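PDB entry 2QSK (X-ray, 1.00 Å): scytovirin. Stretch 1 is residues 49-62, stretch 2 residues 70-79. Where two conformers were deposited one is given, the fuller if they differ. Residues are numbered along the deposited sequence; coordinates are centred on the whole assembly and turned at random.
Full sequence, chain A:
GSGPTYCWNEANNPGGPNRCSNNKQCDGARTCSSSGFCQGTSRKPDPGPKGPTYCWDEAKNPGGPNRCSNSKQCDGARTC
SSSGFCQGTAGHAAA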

# COMPACT_ATOMS: atom_id res chain seq x y z
N PRO A 49 -2.14 10.73 -3.99
CA PRO A 49 -1.08 11.74 -3.80
C PRO A 49 -0.28 11.35 -2.56
O PRO A 49 -0.76 10.54 -1.77
N LYS A 50 0.91 11.91 -2.36
CA LYS A 50 1.62 11.66 -1.11
C LYS A 50 0.71 11.95 0.07
O LYS A 50 -0.00 12.97 0.07
N GLY A 51 0.77 11.08 1.06
CA GLY A 51 -0.13 11.11 2.20
C GLY A 51 -0.63 9.71 2.48
O GLY A 51 -0.10 8.73 1.93
N PRO A 52 -1.62 9.59 3.37
CA PRO A 52 -2.07 8.29 3.83
C PRO A 52 -2.65 7.34 2.79
O PRO A 52 -2.79 6.15 3.10
N THR A 53 -2.99 7.82 1.58
CA THR A 53 -3.45 6.91 0.53
C THR A 53 -2.37 6.52 -0.46
O THR A 53 -2.68 5.78 -1.39
N TYR A 54 -1.12 6.97 -0.25
CA TYR A 54 -0.02 6.64 -1.12
C TYR A 54 0.58 5.30 -0.68
O TYR A 54 1.04 5.17 0.45
N CYS A 55 0.56 4.31 -1.57
CA CYS A 55 1.06 2.96 -1.26
C CYS A 55 2.39 2.72 -1.95
O CYS A 55 2.49 2.82 -3.17
N TRP A 56 3.42 2.38 -1.17
CA TRP A 56 4.74 2.12 -1.74
C TRP A 56 5.46 1.08 -0.88
O TRP A 56 5.52 1.24 0.33
N ASP A 57 6.01 0.05 -1.52
CA ASP A 57 6.75 -1.00 -0.83
C ASP A 57 8.23 -0.63 -0.76
O ASP A 57 9.00 -0.81 -1.72
N GLU A 58 8.64 -0.10 0.38
CA GLU A 58 10.00 0.38 0.56
C GLU A 58 11.04 -0.75 0.57
O GLU A 58 12.24 -0.48 0.42
N ALA A 59 10.62 -1.99 0.79
CA ALA A 59 11.56 -3.09 0.87
C ALA A 59 12.30 -3.28 -0.45
O ALA A 59 13.40 -3.81 -0.45
N LYS A 60 11.68 -2.84 -1.55
CA LYS A 60 12.22 -3.04 -2.90
C LYS A 60 13.00 -1.83 -3.42
O LYS A 60 13.41 -1.83 -4.58
N ASN A 61 13.27 -0.84 -2.58
CA ASN A 61 13.88 0.37 -3.09
C ASN A 61 15.27 0.14 -3.64
O ASN A 61 16.02 -0.69 -3.12
N PRO A 62 15.61 0.90 -4.69
CA PRO A 62 16.85 0.60 -5.41
C PRO A 62 18.10 0.88 -4.62
O PRO A 62 19.15 0.31 -4.93
N ASN A 70 14.23 10.30 -2.89
CA ASN A 70 13.11 11.22 -2.94
C ASN A 70 11.94 10.62 -2.17
O ASN A 70 11.89 9.42 -1.91
N SER A 71 11.00 11.48 -1.80
CA SER A 71 9.93 11.05 -0.92
C SER A 71 8.88 10.15 -1.60
O SER A 71 8.09 9.49 -0.91
N LYS A 72 8.88 10.09 -2.93
CA LYS A 72 8.00 9.16 -3.63
C LYS A 72 8.47 7.71 -3.55
O LYS A 72 7.75 6.79 -3.92
N GLN A 73 9.66 7.48 -2.98
CA GLN A 73 10.15 6.14 -2.66
C GLN A 73 9.83 5.75 -1.20
O GLN A 73 10.32 4.74 -0.71
N CYS A 74 8.96 6.53 -0.55
CA CYS A 74 8.59 6.26 0.83
C CYS A 74 7.08 6.08 0.93
O CYS A 74 6.29 6.75 0.22
N ASP A 75 6.68 5.14 1.77
CA ASP A 75 5.28 4.76 1.89
C ASP A 75 4.45 5.86 2.55
O ASP A 75 4.89 6.51 3.51
N GLY A 76 3.21 6.03 2.07
CA GLY A 76 2.26 6.92 2.72
C GLY A 76 2.77 8.34 2.83
O GLY A 76 3.25 8.93 1.87
N ALA A 77 2.66 8.88 4.05
CA ALA A 77 3.11 10.22 4.38
C ALA A 77 4.61 10.29 4.68
O ALA A 77 5.12 11.39 4.92
N ARG A 78 5.34 9.17 4.64
CA ARG A 78 6.77 9.22 4.96
C ARG A 78 7.52 10.05 3.95
O ARG A 78 7.14 10.19 2.77
N THR A 79 8.65 10.60 4.39
CA THR A 79 9.48 11.45 3.55
C THR A 79 10.94 11.01 3.67
O THR A 79 11.31 10.20 4.52

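Packing between residues 49-62 and 70-79 of scytovirin, two largely loop-like stretches joined mainly by side chains, several of which reach for the other stretch's backbone carbonyls or NH groups. K50 leaves its CA sideways to stretch 2, but three successive m torsions (chi1 -78°, chi2 -70°, chi3 -64°) curl the chain before chi4 extends (t), bringing its end inward. K50 NZ donates hydrogen bonds to S71 O (2.8 Å), C74 O (2.8 Å), G76 O (2.8 Å) and R78 O (2.7 Å), so one ammonium gathers four carbonyls of the D75-R78 type II' turn and its approach. Y54 points toward stretch 2 with chi1 t; the ring lies edge-on to the backbone, Y54 CE2 3.3 Å from C74 O, and its hydroxyl Y54 OH donates to K72 O at 2.7 Å. W56, also toward and t, with chi2 -94°, sets one indole face against Q73: Q73 CA lies 3.9 Å from the centroid of the five-membered ring of W56, a CH-pi contact. The indole is held at its nitrogen by N61, W56 NE1 donating to N61 OD1 at 2.8 Å. N61 (m, chi2 -2°) thereby turns its other amide atom across the interface, N61 ND2 to Q73 O at 2.9 Å. D75, chi1 t, accepts at D75 OD1 from W56 N (3.0 Å). E58 starts sideways, yet chi1 m and chi2 t carry its carboxylate inward: E58 OE2 accepts from D75 N (2.8 Å) and from R78 NE (2.8 Å), while E58 OE1 takes R78 NH2 (2.8 Å). The arginine bends at chi3 (p, 55°) to present this guanidinium edge, completing a two-pronged salt bridge. Q73 (m, t) lays its side chain near P62, Q73 NE2 3.8 Å from P62 CG. G76 has no side chain; its positive phi favours glycine, and G76 CA packs 3.1 Å from G51 O. P49, T53 and D57 point away.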

# COMPACT_ATOMS: atom_id res chain seq x y z
CB PRO A 49 -1.86 13.04 -3.59
CG PRO A 49 -3.15 12.58 -2.97
CD PRO A 49 -3.47 11.25 -3.63
CB LYS A 50 2.91 12.49 -1.02
CG LYS A 50 4.05 11.93 -1.83
CD LYS A 50 4.61 10.63 -1.28
CE LYS A 50 5.26 10.76 0.09
NZ LYS A 50 5.69 9.45 0.60
CB PRO A 52 -3.08 8.63 4.92
CG PRO A 52 -2.72 10.03 5.37
CD PRO A 52 -2.27 10.69 4.11
CB THR A 53 -4.70 7.45 -0.23
OG1 THR A 53 -4.32 8.50 -1.12
CG2 THR A 53 -5.78 7.91 0.73
CB TYR A 54 1.05 7.71 -1.06
CG TYR A 54 2.18 7.51 -2.04
CD1 TYR A 54 1.99 7.75 -3.38
CD2 TYR A 54 3.46 7.10 -1.62
CE1 TYR A 54 3.02 7.59 -4.30
CE2 TYR A 54 4.49 6.94 -2.52
CZ TYR A 54 4.26 7.18 -3.87
OH TYR A 54 5.25 7.02 -4.80
CB CYS A 55 0.08 1.89 -1.69
SG CYS A 55 -1.59 2.03 -1.04
CB TRP A 56 5.56 3.40 -1.80
CG TRP A 56 6.85 3.22 -2.51
CD1 TRP A 56 8.05 2.93 -1.94
CD2 TRP A 56 7.08 3.29 -3.91
NE1 TRP A 56 9.02 2.82 -2.89
CE2 TRP A 56 8.45 3.03 -4.11
CE3 TRP A 56 6.26 3.54 -5.01
CZ2 TRP A 56 9.02 3.02 -5.38
CZ3 TRP A 56 6.84 3.54 -6.27
CH2 TRP A 56 8.21 3.28 -6.44
CB ASP A 57 6.56 -2.33 -1.55
CG ASP A 57 7.27 -3.47 -0.86
OD1 ASP A 57 7.93 -3.27 0.18
OD2 ASP A 57 7.12 -4.61 -1.38
CB GLU A 58 10.13 1.14 1.87
CG GLU A 58 9.32 2.42 1.92
CD GLU A 58 9.40 3.12 3.26
OE1 GLU A 58 10.26 2.73 4.11
OE2 GLU A 58 8.59 4.06 3.49
CB ALA A 59 10.87 -4.39 1.25
CB LYS A 60 11.07 -3.37 -3.85
CG LYS A 60 10.35 -4.66 -3.51
CD LYS A 60 9.32 -5.04 -4.55
CE LYS A 60 8.68 -6.37 -4.22
NZ LYS A 60 7.78 -6.86 -5.31
CB ASN A 61 13.94 1.43 -2.00
CG ASN A 61 12.60 2.06 -1.73
OD1 ASN A 61 11.60 1.74 -2.38
ND2 ASN A 61 12.56 2.96 -0.74
CB PRO A 62 16.79 1.53 -6.63
CG PRO A 62 15.90 2.61 -6.25
CD PRO A 62 14.88 2.00 -5.33
CB ASN A 70 12.73 11.54 -4.40
CG ASN A 70 12.17 10.35 -5.14
OD1 ASN A 70 11.06 9.90 -4.83
ND2 ASN A 70 12.91 9.82 -6.11
CB SER A 71 9.29 12.27 -0.24
OG SER A 71 10.24 12.91 0.62
CB LYS A 72 7.71 9.62 -5.06
CG LYS A 72 6.73 10.80 -5.04
CD LYS A 72 6.18 11.19 -6.39
CE LYS A 72 5.20 12.38 -6.23
NZ LYS A 72 5.02 13.16 -7.48
CB GLN A 73 11.67 6.07 -2.88
CG GLN A 73 12.07 6.29 -4.32
CD GLN A 73 13.55 6.49 -4.45
OE1 GLN A 73 14.15 7.24 -3.67
NE2 GLN A 73 14.15 5.86 -5.45
CB CYS A 74 9.06 7.40 1.74
SG CYS A 74 10.85 7.62 1.69
CB ASP A 75 5.21 3.48 2.72
CG ASP A 75 3.88 2.77 2.66
OD1 ASP A 75 3.07 3.01 1.74
OD2 ASP A 75 3.66 1.94 3.59
CB ALA A 77 2.30 10.78 5.55
CB ARG A 78 7.32 7.79 5.06
CG ARG A 78 6.84 7.10 6.31
CD ARG A 78 6.98 5.60 6.31
NE ARG A 78 8.31 5.04 6.06
CZ ARG A 78 9.18 4.70 7.01
NH1 ARG A 78 9.08 5.12 8.26
NH2 ARG A 78 10.21 3.95 6.67
CB THR A 79 9.35 12.94 3.93
OG1 THR A 79 9.81 13.08 5.27
CG2 THR A 79 7.92 13.43 3.82